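Local atomic coordinates of 3-oxoacyl-[acyl-carrier-protein] synthase 3 (Micrococcus luteus NCTC 2665, PDB entry 4EWP), a protein that probably catalyses the first condensation step of fatty acid synthesis, joining an acyl-CoA primer to malonyl-ACP with loss of carbon dioxide. Residues Ala142-Val147 against Ile176-Asp181; Arg15-Gly20 against Glu75-Gln80; Ala122-Cys127 against Gly339-Ala344; Val87-Val92 against Val148-Leu153. All coordinates share one frame; numbering follows the deposited sequence.

Contact 1: Ala142-Val147 against Ile176-Asp181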
loop_
_atom_site.group_PDB
_atom_site.type_symbol
_atom_site.label_atom_id
_atom_site.label_comp_id
_atom_site.label_asym_id
_atom_site.label_seq_id
_atom_site.Cartn_x
_atom_site.Cartn_y
_atom_site.Cartn_z
ATOM N N ALA A 142 -9.046 -10.258 -11.968
ATOM C CA ALA A 142 -9.047 -9.085 -12.837
ATOM C C ALA A 142 -8.573 -9.446 -14.254
ATOM O O ALA A 142 -7.672 -10.266 -14.434
ATOM C CB ALA A 142 -8.164 -7.967 -12.230
ATOM N N ARG A 143 -9.188 -8.838 -15.258
ATOM C CA ARG A 143 -8.766 -9.050 -16.639
ATOM C C ARG A 143 -7.779 -7.966 -17.108
ATOM O O ARG A 143 -6.907 -8.227 -17.932
ATOM C CB ARG A 143 -9.984 -9.120 -17.559
ATOM C CG ARG A 143 -10.873 -10.344 -17.317
ATOM C CD ARG A 143 -11.869 -10.545 -18.456
ATOM N NE ARG A 143 -11.240 -10.315 -19.761
ATOM C CZ ARG A 143 -10.463 -11.194 -20.392
ATOM N NH1 ARG A 143 -10.209 -12.380 -19.846
ATOM N NH2 ARG A 143 -9.938 -10.883 -21.571
ATOM N N HIS A 144 -7.917 -6.760 -16.569
ATOM C CA HIS A 144 -7.017 -5.646 -16.886
ATOM C C HIS A 144 -6.634 -4.854 -15.613
ATOM O O HIS A 144 -7.502 -4.305 -14.930
ATOM C CB HIS A 144 -7.660 -4.692 -17.897
ATOM C CG HIS A 144 -8.040 -5.336 -19.196
ATOM N ND1 HIS A 144 -9.303 -5.834 -19.440
ATOM C CD2 HIS A 144 -7.329 -5.545 -20.333
ATOM C CE1 HIS A 144 -9.353 -6.325 -20.665
ATOM N NE2 HIS A 144 -8.169 -6.159 -21.227
ATOM N N VAL A 145 -5.341 -4.788 -15.307
ATOM C CA VAL A 145 -4.877 -4.134 -14.086
ATOM C C VAL A 145 -3.929 -3.023 -14.470
ATOM O O VAL A 145 -2.986 -3.229 -15.258
ATOM C CB VAL A 145 -4.154 -5.143 -13.138
ATOM C CG1 VAL A 145 -3.652 -4.465 -11.842
ATOM C CG2 VAL A 145 -5.077 -6.296 -12.812
ATOM N N LEU A 146 -4.194 -1.837 -13.939
ATOM C CA LEU A 146 -3.300 -0.709 -14.151
ATOM C C LEU A 146 -2.301 -0.651 -13.006
ATOM O O LEU A 146 -2.698 -0.718 -11.850
ATOM C CB LEU A 146 -4.102 0.590 -14.200
ATOM C CG LEU A 146 -3.271 1.866 -14.237
ATOM C CD1 LEU A 146 -2.553 2.042 -15.588
ATOM C CD2 LEU A 146 -4.152 3.052 -13.924
ATOM N N VAL A 147 -1.007 -0.552 -13.323
ATOM C CA VAL A 147 0.028 -0.385 -12.293
ATOM C C VAL A 147 0.787 0.915 -12.550
ATOM O O VAL A 147 1.283 1.146 -13.654
ATOM C CB VAL A 147 1.032 -1.565 -12.279
ATOM C CG1 VAL A 147 2.085 -1.342 -11.200
ATOM C CG2 VAL A 147 0.309 -2.875 -12.061
ATOM N N ILE A 176 0.004 -1.590 -18.094
ATOM C CA ILE A 176 -1.256 -2.322 -17.997
ATOM C C ILE A 176 -1.057 -3.829 -18.161
ATOM O O ILE A 176 -0.530 -4.299 -19.167
ATOM C CB ILE A 176 -2.323 -1.814 -18.997
ATOM C CG1 ILE A 176 -2.655 -0.340 -18.715
ATOM C CG2 ILE A 176 -3.591 -2.668 -18.873
ATOM C CD1 ILE A 176 -3.563 0.273 -19.755
ATOM N N VAL A 177 -1.471 -4.588 -17.156
ATOM C CA VAL A 177 -1.304 -6.027 -17.201
ATOM C C VAL A 177 -2.631 -6.673 -17.561
ATOM O O VAL A 177 -3.656 -6.404 -16.923
ATOM C CB VAL A 177 -0.830 -6.556 -15.847
ATOM C CG1 VAL A 177 -0.674 -8.083 -15.897
ATOM C CG2 VAL A 177 0.469 -5.864 -15.442
ATOM N N ALA A 178 -2.621 -7.527 -18.575
ATOM C CA ALA A 178 -3.857 -8.125 -19.045
ATOM C C ALA A 178 -3.813 -9.655 -19.120
ATOM O O ALA A 178 -2.746 -10.269 -19.308
ATOM C CB ALA A 178 -4.234 -7.546 -20.414
ATOM N N ALA A 179 -4.989 -10.263 -18.999
ATOM C CA ALA A 179 -5.130 -11.685 -19.294
ATOM C C ALA A 179 -4.539 -11.998 -20.670
ATOM O O ALA A 179 -4.656 -11.207 -21.605
ATOM C CB ALA A 179 -6.603 -12.109 -19.228
ATOM N N SER A 180 -3.912 -13.161 -20.798
ATOM C CA SER A 180 -3.260 -13.510 -22.042
ATOM C C SER A 180 -3.268 -15.020 -22.241
ATOM O O SER A 180 -3.333 -15.773 -21.269
ATOM C CB SER A 180 -1.827 -12.969 -22.038
ATOM O OG SER A 180 -1.127 -13.336 -23.217
ATOM N N ASP A 181 -3.208 -15.444 -23.504
ATOM C CA ASP A 181 -3.107 -16.858 -23.872
ATOM C C ASP A 181 -1.688 -17.377 -23.696
ATOM O O ASP A 181 -1.475 -18.527 -23.310
ATOM C CB ASP A 181 -3.522 -17.068 -25.334
ATOM C CG ASP A 181 -5.032 -17.147 -25.514
ATOM O OD1 ASP A 181 -5.743 -17.300 -24.492
ATOM O OD2 ASP A 181 -5.505 -17.067 -26.676
#
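His144-Val147 and Ile176-Ser180 run as neighbouring antiparallel strands, their axes 4.7 Å apart at closest approach and 164° apart in direction. Val145 and Val177 form the hydrogen-bonded pair: Val145 N gives to Val177 O at 2.8 Å, and Val177 N returns an equally short bond to Val145 O. The non-hydrogen-bonded pairs His144-Ala178 and Leu146-Ile176 flank it. Beyond the first of these, Ala179 N reaches Arg143 O at 3.0 Å.

On the face carrying His144 and Leu146, the imidazole approaches Ala178 obliquely, with CD2 3.7 Å from Ala178 CB. Leu146 has CG anti to the backbone N (chi1 172°), which swings CD1 across to Ile176 CG1 at 3.9 Å; the two branched chains cross obliquely. The opposite face carries Val145 and Val177, whose side chains both touch Ala133 of helix 125-138. At the outer end the Arg143 chain bends at chi3 (42°) and brings NH1 to 3.7 Å from Ala179 CB, at an oblique approach on the exposed rim of the pair. Asp85 OD2 accepts from the backbone N of both Arg143 and His144, just where the strand begins.

Leu146 and Ile176 face helix 62-76 while the two valines face helix 125-138. Such a mixed sheet, sandwiched between helix layers and containing one strand antiparallel to its neighbours, belongs to the thiolase fold of the FabH family.

Contact 2: Arg15-Gly20 against Glu75-Gln80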
loop_
_atom_site.group_PDB
_atom_site.type_symbol
_atom_site.label_atom_id
_atom_site.label_comp_id
_atom_site.label_asym_id
_atom_site.label_seq_id
_atom_site.Cartn_x
_atom_site.Cartn_y
_atom_site.Cartn_z
ATOM N N ARG A 15 0.106 -10.609 -19.305
ATOM C CA ARG A 15 1.071 -9.903 -20.144
ATOM C C ARG A 15 0.916 -8.402 -20.012
ATOM O O ARG A 15 -0.187 -7.897 -19.793
ATOM C CB ARG A 15 0.949 -10.368 -21.605
ATOM C CG ARG A 15 0.691 -9.295 -22.652
ATOM C CD ARG A 15 0.682 -9.918 -24.065
ATOM N NE ARG A 15 0.444 -8.930 -25.123
ATOM C CZ ARG A 15 -0.710 -8.775 -25.778
ATOM N NH1 ARG A 15 -1.749 -9.555 -25.494
ATOM N NH2 ARG A 15 -0.825 -7.840 -26.722
ATOM N N ILE A 16 2.036 -7.697 -20.116
ATOM C CA ILE A 16 2.027 -6.240 -20.104
ATOM C C ILE A 16 1.647 -5.799 -21.505
ATOM O O ILE A 16 2.363 -6.093 -22.464
ATOM C CB ILE A 16 3.417 -5.675 -19.721
ATOM C CG1 ILE A 16 3.748 -6.031 -18.263
ATOM C CG2 ILE A 16 3.482 -4.162 -19.969
ATOM C CD1 ILE A 16 5.163 -5.691 -17.817
ATOM N N VAL A 17 0.512 -5.119 -21.646
ATOM C CA VAL A 17 0.038 -4.772 -22.987
ATOM C C VAL A 17 0.316 -3.328 -23.392
ATOM O O VAL A 17 -0.019 -2.925 -24.514
ATOM C CB VAL A 17 -1.456 -5.089 -23.175
ATOM C CG1 VAL A 17 -1.676 -6.579 -23.056
ATOM C CG2 VAL A 17 -2.310 -4.324 -22.155
ATOM N N ALA A 18 0.933 -2.557 -22.494
ATOM C CA ALA A 18 1.277 -1.172 -22.811
ATOM C C ALA A 18 2.062 -0.525 -21.698
ATOM O O ALA A 18 2.024 -0.983 -20.547
ATOM C CB ALA A 18 0.032 -0.364 -23.098
ATOM N N VAL A 19 2.783 0.536 -22.047
ATOM C CA VAL A 19 3.495 1.327 -21.056
ATOM C C VAL A 19 3.282 2.819 -21.310
ATOM O O VAL A 19 3.212 3.267 -22.456
ATOM C CB VAL A 19 5.002 0.970 -21.001
ATOM C CG1 VAL A 19 5.644 1.097 -22.376
ATOM C CG2 VAL A 19 5.720 1.831 -19.958
ATOM N N GLY A 20 3.147 3.576 -20.230
ATOM C CA GLY A 20 2.879 4.994 -20.310
ATOM C C GLY A 20 3.829 5.735 -19.391
ATOM O O GLY A 20 4.386 5.155 -18.469
ATOM N N GLU A 75 -4.303 4.596 -23.892
ATOM C CA GLU A 75 -4.348 4.883 -25.325
ATOM C C GLU A 75 -3.536 3.862 -26.154
ATOM O O GLU A 75 -3.989 3.371 -27.197
ATOM C CB GLU A 75 -3.874 6.312 -25.593
ATOM C CG GLU A 75 -3.845 6.669 -27.073
ATOM C CD GLU A 75 -3.176 8.008 -27.354
ATOM O OE1 GLU A 75 -2.299 8.413 -26.556
ATOM O OE2 GLU A 75 -3.522 8.649 -28.375
ATOM N N ARG A 76 -2.339 3.533 -25.682
ATOM C CA ARG A 76 -1.499 2.549 -26.368
ATOM C C ARG A 76 -2.059 1.137 -26.324
ATOM O O ARG A 76 -1.777 0.338 -27.199
ATOM C CB ARG A 76 -0.098 2.537 -25.773
ATOM C CG ARG A 76 0.757 3.719 -26.168
ATOM C CD ARG A 76 2.110 3.549 -25.540
ATOM N NE ARG A 76 2.991 4.648 -25.871
ATOM C CZ ARG A 76 4.313 4.550 -25.867
ATOM N NH1 ARG A 76 4.882 3.394 -25.551
ATOM N NH2 ARG A 76 5.059 5.599 -26.185
ATOM N N ALA A 77 -2.843 0.833 -25.290
ATOM C CA ALA A 77 -3.486 -0.469 -25.172
ATOM C C ALA A 77 -4.806 -0.545 -25.965
ATOM O O ALA A 77 -5.418 -1.611 -26.074
ATOM C CB ALA A 77 -3.719 -0.800 -23.689
ATOM N N GLY A 78 -5.240 0.572 -26.539
ATOM C CA GLY A 78 -6.534 0.610 -27.204
ATOM C C GLY A 78 -7.692 0.439 -26.219
ATOM O O GLY A 78 -8.756 -0.049 -26.581
ATOM N N LEU A 79 -7.484 0.824 -24.959
ATOM C CA LEU A 79 -8.513 0.640 -23.918
ATOM C C LEU A 79 -9.041 1.976 -23.398
ATOM O O LEU A 79 -8.486 3.027 -23.703
ATOM C CB LEU A 79 -7.923 -0.135 -22.737
ATOM C CG LEU A 79 -7.479 -1.589 -22.913
ATOM C CD1 LEU A 79 -6.657 -2.015 -21.704
ATOM C CD2 LEU A 79 -8.676 -2.531 -23.134
ATOM N N GLN A 80 -10.100 1.949 -22.596
ATOM C CA GLN A 80 -10.408 3.122 -21.770
ATOM C C GLN A 80 -10.490 2.822 -20.283
ATOM O O GLN A 80 -10.372 1.659 -19.865
ATOM C CB GLN A 80 -11.669 3.803 -22.230
ATOM C CG GLN A 80 -12.627 2.875 -22.882
ATOM C CD GLN A 80 -13.507 3.639 -23.799
ATOM O OE1 GLN A 80 -13.093 4.674 -24.318
ATOM N NE2 GLN A 80 -14.736 3.167 -23.996
HETATM O O HOH W 1 0.629 -0.989 -26.719
HETATM O O HOH W 2 3.245 0.475 -25.117
#
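Ala18 of strand 13-22 meets Ala77, just where helix 62-76 gives way to the following turn, with their CA atoms 5.4 Å apart; the helix end lies over the strand and no direct hydrogen bond joins the two. The strand is bent here: Val17 and Ala18 both bond to the backbone of Ile176 on the next strand, as in a beta bulge, and both direct their beta carbons toward the helix end.

Ala18 CB sits 3.8 Å from Ala77 CB and also touches Arg76 CB, a close fit that small methyls permit. Val17 CG2 touches the same Ala77 CB at 4.1 Å, coming in at a steep angle to the Ala18 approach. Arg76 runs alongside Val19, pointing the same way. The chain, extended from CG to NE, brings CD within 3.3 Å of Val19 O, and the guanidinium continues past that oxygen at an oblique slant. The charged end has its main partner in Glu72, which forms a salt bridge with NH2.

Two waters complete the seam. One donates to Val17 O and to Arg76 O, at 2.8 Å from the latter, so two backbone carbonyls share a bridge. The other accepts from Val19 N at 3.1 Å and lies in plane at the guanidinium edge, where its bond from Arg76 NH1 is weak.

Gly78 N bonds back to Glu75 O, and Gly78 turns the chain with positive phi in a Schellman motif. Strand 170-180 lies beside strand 13-22 in the sheet, while helix 311-322 packs against Val19 and Arg76 through His317.

Contact 3: Ala122-Cys127 against Gly339-Ala344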
loop_
_atom_site.group_PDB
_atom_site.type_symbol
_atom_site.label_atom_id
_atom_site.label_comp_id
_atom_site.label_asym_id
_atom_site.label_seq_id
_atom_site.Cartn_x
_atom_site.Cartn_y
_atom_site.Cartn_z
ATOM N N ALA A 122 8.600 1.129 -1.714
ATOM C CA ALA A 122 9.741 1.946 -2.090
ATOM C C ALA A 122 10.061 1.806 -3.573
ATOM O O ALA A 122 9.145 1.731 -4.412
ATOM C CB ALA A 122 10.958 1.560 -1.237
ATOM N N CYS A 123 11.359 1.753 -3.891
ATOM C CA CYS A 123 11.819 1.682 -5.280
ATOM C C CYS A 123 11.502 0.330 -5.911
ATOM O O CYS A 123 11.579 0.187 -7.128
ATOM C CB CYS A 123 13.330 1.970 -5.394
ATOM S SG CYS A 123 13.859 3.512 -4.602
ATOM N N ALA A 124 11.160 -0.669 -5.098
ATOM C CA ALA A 124 10.756 -1.953 -5.662
ATOM C C ALA A 124 9.261 -1.931 -5.969
ATOM O O ALA A 124 8.701 -2.923 -6.428
ATOM C CB ALA A 124 11.100 -3.109 -4.724
ATOM N N GLY A 125 8.629 -0.785 -5.728
ATOM C CA GLY A 125 7.177 -0.669 -5.777
ATOM C C GLY A 125 6.513 -1.056 -7.092
ATOM O O GLY A 125 5.432 -1.661 -7.105
ATOM N N TYR A 126 7.131 -0.700 -8.210
ATOM C CA TYR A 126 6.567 -1.084 -9.497
ATOM C C TYR A 126 6.643 -2.596 -9.709
ATOM O O TYR A 126 5.677 -3.201 -10.164
ATOM C CB TYR A 126 7.248 -0.335 -10.628
ATOM C CG TYR A 126 7.138 -1.013 -11.970
ATOM C CD1 TYR A 126 8.133 -1.868 -12.407
ATOM C CD2 TYR A 126 6.051 -0.784 -12.799
ATOM C CE1 TYR A 126 8.060 -2.483 -13.631
ATOM C CE2 TYR A 126 5.962 -1.390 -14.031
ATOM C CZ TYR A 126 6.981 -2.235 -14.445
ATOM O OH TYR A 126 6.915 -2.870 -15.661
ATOM N N CYS A 127 7.769 -3.214 -9.356
ATOM C CA CYS A 127 7.896 -4.675 -9.477
ATOM C C CYS A 127 6.968 -5.431 -8.515
ATOM O O CYS A 127 6.499 -6.525 -8.839
ATOM C CB CYS A 127 9.351 -5.130 -9.299
ATOM S SG CYS A 127 10.394 -4.767 -10.750
ATOM N N GLY A 339 13.590 -0.780 2.961
ATOM C CA GLY A 339 12.850 -1.898 3.516
ATOM C C GLY A 339 13.693 -2.819 4.375
ATOM O O GLY A 339 13.450 -2.947 5.582
ATOM N N LEU A 340 14.677 -3.479 3.764
ATOM C CA LEU A 340 14.919 -3.398 2.332
ATOM C C LEU A 340 13.919 -4.307 1.603
ATOM O O LEU A 340 13.481 -5.317 2.151
ATOM C CB LEU A 340 16.355 -3.834 2.040
ATOM C CG LEU A 340 17.508 -2.927 2.510
ATOM C CD1 LEU A 340 18.854 -3.661 2.503
ATOM C CD2 LEU A 340 17.586 -1.678 1.646
ATOM N N VAL A 341 13.544 -3.937 0.383
ATOM C CA VAL A 341 12.678 -4.782 -0.438
ATOM C C VAL A 341 13.176 -4.844 -1.883
ATOM O O VAL A 341 13.870 -3.938 -2.351
ATOM C CB VAL A 341 11.199 -4.315 -0.422
ATOM C CG1 VAL A 341 10.601 -4.461 0.977
ATOM C CG2 VAL A 341 11.071 -2.874 -0.942
ATOM N N TYR A 342 12.808 -5.916 -2.583
ATOM C CA TYR A 342 13.166 -6.093 -3.986
ATOM C C TYR A 342 12.131 -6.931 -4.737
ATOM O O TYR A 342 11.435 -7.746 -4.145
ATOM C CB TYR A 342 14.518 -6.786 -4.094
ATOM C CG TYR A 342 14.567 -8.143 -3.426
ATOM C CD1 TYR A 342 15.067 -8.292 -2.136
ATOM C CD2 TYR A 342 14.113 -9.276 -4.084
ATOM C CE1 TYR A 342 15.122 -9.538 -1.526
ATOM C CE2 TYR A 342 14.161 -10.519 -3.485
ATOM C CZ TYR A 342 14.663 -10.644 -2.205
ATOM O OH TYR A 342 14.707 -11.890 -1.620
ATOM N N GLY A 343 12.065 -6.747 -6.051
ATOM C CA GLY A 343 11.191 -7.545 -6.891
ATOM C C GLY A 343 11.732 -7.626 -8.313
ATOM O O GLY A 343 12.294 -6.643 -8.824
ATOM N N ALA A 344 11.578 -8.792 -8.945
ATOM C CA ALA A 344 12.053 -8.994 -10.308
ATOM C C ALA A 344 11.163 -9.926 -11.125
ATOM O O ALA A 344 10.582 -10.874 -10.585
ATOM C CB ALA A 344 13.495 -9.533 -10.298
#
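Cys127, in the first turn of helix 125-138, presses on Gly343 of strand 341-348, their CA atoms 5.1 Å apart. From CB outward the side chain follows one carbonyl: CB lies 3.3 Å from Gly343 O and 3.6 Å from Gly343 C. SG, turned anti to its own carbonyl carbon (chi1 -75°), stays 3.3 Å from the same Gly343 O, leaving the CB-SG bond side-on to that oxygen. Ile312 of helix 311-322 also touches it. Glycine suits the strand position, since a beta carbon there would sit tightly against Cys127 CB.

One turn earlier Ala124 plants its methyl over the strand. Its CB is 3.7 Å from Tyr342 CA and equally close to Val341 O, resting on backbone more than on side chain. Val341 adds CG2 beside these backbone atoms; it stands between its own backbone N and carbonyl carbon and reaches Ala124 CB at 3.8 Å. The same CG2 touches Ala122 CB more distantly, at 4.4 Å. Gly125 N bonds back to Ala122 O, tying this approach to the helix into a tight turn.

Between Ala122 and Ala124 lies Cys123, predicted to be catalytic; its side chain takes no part in this packing and touches His275, also a predicted active-site residue. Helix 125-138 therefore begins beside the predicted active site, with its first turn laid on strand 341-348 of the C-terminal half's sheet. Helix 240-262 packs on Tyr342 and Ala344 of that strand, and the second subunit reaches Ala122 through its Thr98 and Val341 through its Ala116.

Contact 4: Val87-Val92 against Val148-Leu153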
loop_
_atom_site.group_PDB
_atom_site.type_symbol
_atom_site.label_atom_id
_atom_site.label_comp_id
_atom_site.label_asym_id
_atom_site.label_seq_id
_atom_site.Cartn_x
_atom_site.Cartn_y
_atom_site.Cartn_z
ATOM N N VAL A 87 -6.687 -0.872 -9.978
ATOM C CA VAL A 87 -5.751 0.231 -10.117
ATOM C C VAL A 87 -4.789 0.140 -8.952
ATOM O O VAL A 87 -5.207 0.235 -7.807
ATOM C CB VAL A 87 -6.464 1.610 -10.047
ATOM C CG1 VAL A 87 -5.457 2.732 -10.037
ATOM C CG2 VAL A 87 -7.450 1.789 -11.200
ATOM N N ILE A 88 -3.507 -0.071 -9.238
ATOM C CA ILE A 88 -2.502 -0.177 -8.185
ATOM C C ILE A 88 -1.518 0.965 -8.334
ATOM O O ILE A 88 -0.887 1.133 -9.385
ATOM C CB ILE A 88 -1.724 -1.511 -8.248
ATOM C CG1 ILE A 88 -2.681 -2.698 -8.191
ATOM C CG2 ILE A 88 -0.722 -1.596 -7.118
ATOM C CD1 ILE A 88 -1.988 -4.044 -8.291
ATOM N N VAL A 89 -1.397 1.770 -7.289
ATOM C CA VAL A 89 -0.488 2.904 -7.345
ATOM C C VAL A 89 0.627 2.701 -6.334
ATOM O O VAL A 89 0.393 2.591 -5.126
ATOM C CB VAL A 89 -1.199 4.232 -7.072
ATOM C CG1 VAL A 89 -0.165 5.325 -6.827
ATOM C CG2 VAL A 89 -2.150 4.576 -8.218
ATOM N N SER A 90 1.847 2.630 -6.835
ATOM C CA SER A 90 2.974 2.395 -5.966
ATOM C C SER A 90 3.726 3.696 -5.743
ATOM O O SER A 90 4.370 4.203 -6.651
ATOM C CB SER A 90 3.860 1.321 -6.569
ATOM O OG SER A 90 5.094 1.314 -5.900
ATOM N N THR A 91 3.623 4.239 -4.531
ATOM C CA THR A 91 4.188 5.543 -4.211
ATOM C C THR A 91 4.390 5.685 -2.708
ATOM O O THR A 91 3.657 5.084 -1.928
ATOM C CB THR A 91 3.242 6.672 -4.651
ATOM O OG1 THR A 91 3.831 7.943 -4.354
ATOM C CG2 THR A 91 1.930 6.590 -3.900
ATOM N N VAL A 92 5.361 6.498 -2.298
ATOM C CA VAL A 92 5.541 6.815 -0.881
ATOM C C VAL A 92 5.519 8.309 -0.639
ATOM O O VAL A 92 5.864 8.763 0.445
ATOM C CB VAL A 92 6.884 6.275 -0.325
ATOM C CG1 VAL A 92 6.937 4.759 -0.404
ATOM C CG2 VAL A 92 8.085 6.907 -1.060
ATOM N N VAL A 148 0.862 1.770 -11.538
ATOM C CA VAL A 148 1.540 3.040 -11.681
ATOM C C VAL A 148 2.617 3.166 -10.621
ATOM O O VAL A 148 2.331 3.104 -9.426
ATOM C CB VAL A 148 0.562 4.230 -11.539
ATOM C CG1 VAL A 148 1.311 5.531 -11.730
ATOM C CG2 VAL A 148 -0.518 4.132 -12.585
ATOM N N GLY A 149 3.862 3.331 -11.052
ATOM C CA GLY A 149 4.931 3.669 -10.128
ATOM C C GLY A 149 5.079 5.169 -10.242
ATOM O O GLY A 149 5.265 5.674 -11.352
ATOM N N VAL A 150 4.972 5.893 -9.129
ATOM C CA VAL A 150 4.925 7.360 -9.200
ATOM C C VAL A 150 5.432 8.000 -7.914
ATOM O O VAL A 150 5.149 7.520 -6.824
ATOM C CB VAL A 150 3.489 7.875 -9.552
ATOM C CG1 VAL A 150 2.431 7.257 -8.636
ATOM C CG2 VAL A 150 3.415 9.398 -9.513
ATOM N N GLU A 151 6.206 9.072 -8.048
ATOM C CA GLU A 151 6.794 9.726 -6.894
ATOM C C GLU A 151 7.037 11.198 -7.174
ATOM O O GLU A 151 7.452 11.578 -8.273
ATOM C CB GLU A 151 8.155 9.095 -6.547
ATOM C CG GLU A 151 8.180 7.585 -6.315
ATOM C CD GLU A 151 7.632 7.173 -4.964
ATOM O OE1 GLU A 151 6.953 7.981 -4.308
ATOM O OE2 GLU A 151 7.879 6.025 -4.552
ATOM N N ARG A 152 6.793 12.031 -6.176
ATOM C CA ARG A 152 7.383 13.357 -6.179
ATOM C C ARG A 152 8.394 13.376 -5.035
ATOM O O ARG A 152 8.147 13.944 -3.968
ATOM C CB ARG A 152 6.334 14.481 -6.056
ATOM C CG ARG A 152 6.932 15.877 -6.379
ATOM C CD ARG A 152 5.885 16.944 -6.681
ATOM N NE ARG A 152 5.056 17.255 -5.524
ATOM C CZ ARG A 152 3.975 18.033 -5.552
ATOM N NH1 ARG A 152 3.566 18.592 -6.692
ATOM N NH2 ARG A 152 3.287 18.239 -4.432
ATOM N N LEU A 153 9.525 12.719 -5.270
ATOM C CA LEU A 153 10.580 12.586 -4.272
ATOM C C LEU A 153 11.133 13.935 -3.841
ATOM O O LEU A 153 11.682 14.063 -2.748
ATOM C CB LEU A 153 11.725 11.739 -4.832
ATOM C CG LEU A 153 11.444 10.266 -5.123
ATOM C CD1 LEU A 153 12.586 9.665 -5.896
ATOM C CD2 LEU A 153 11.239 9.507 -3.815
#
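Glu151 and Thr91 bring their polar tips together at slanting angles just past the end of strand 86-90, beside the parallel strand 144-152. The Glu151 chain bends at chi2 (-77°), carrying OE1 back to Val92 N at 3.0 Å; the nearly straight bond (169°) arrives on the syn side of the carboxylate. OE1 is also bonded to Thr93 OG1. Thr91 holds its hydroxyl anti to the backbone N, placing OG1 2.8 Å from Val150 O and 3.1 Å from Glu151 OE1, two acceptors for one proton. An alanine in place of Glu151 would probably leave the Val92 N-H without its acceptor and take away one of the partners of the Thr93 hydroxyl.

On the face of Val89 and Val148, Val89 CG1 meets Val150 CG1 at 3.7 Å, the two side chains crossing at a slant. The backbones pair as parallel strands: Val148 N bonds to Ile88 O, and Ser90 N to Val148 O at 2.7 Å. Val150 N then reaches Ser90 O at 3.1 Å.

Strand 116-120 flanks strand 86-90 on its other edge, and strand 170-180 flanks strand 144-152. Helix 62-76 packs on Val148 and Val150, while Ser308, in a loop, touches Glu151.

In the fold
Contacts 1, 2 and 4 all involve the N-terminal half's sheet. Contacts 1 and 4 share strand 144-152, antiparallel on one edge to strand 170-180 and parallel on the other to strand 86-90; Leu146 O probably bonds Ile88 N where the two contacts meet. Contact 2 adjoins contact 1, since Ile176 O and Val17 N join neighbouring strands. Contacts 3 and 4 are deeply buried, their centres about 8 and 7 Å from the centre of the chain, and both touch the second subunit. Contact 1 is buried but farther out, and contact 2 is partly exposed. Waters bridge contact 2, backbone bonds dominate contact 1, a carboxylate-hydroxyl cluster ends contact 4, and contact 3 relies on close packing beside the predicted catalytic cysteine.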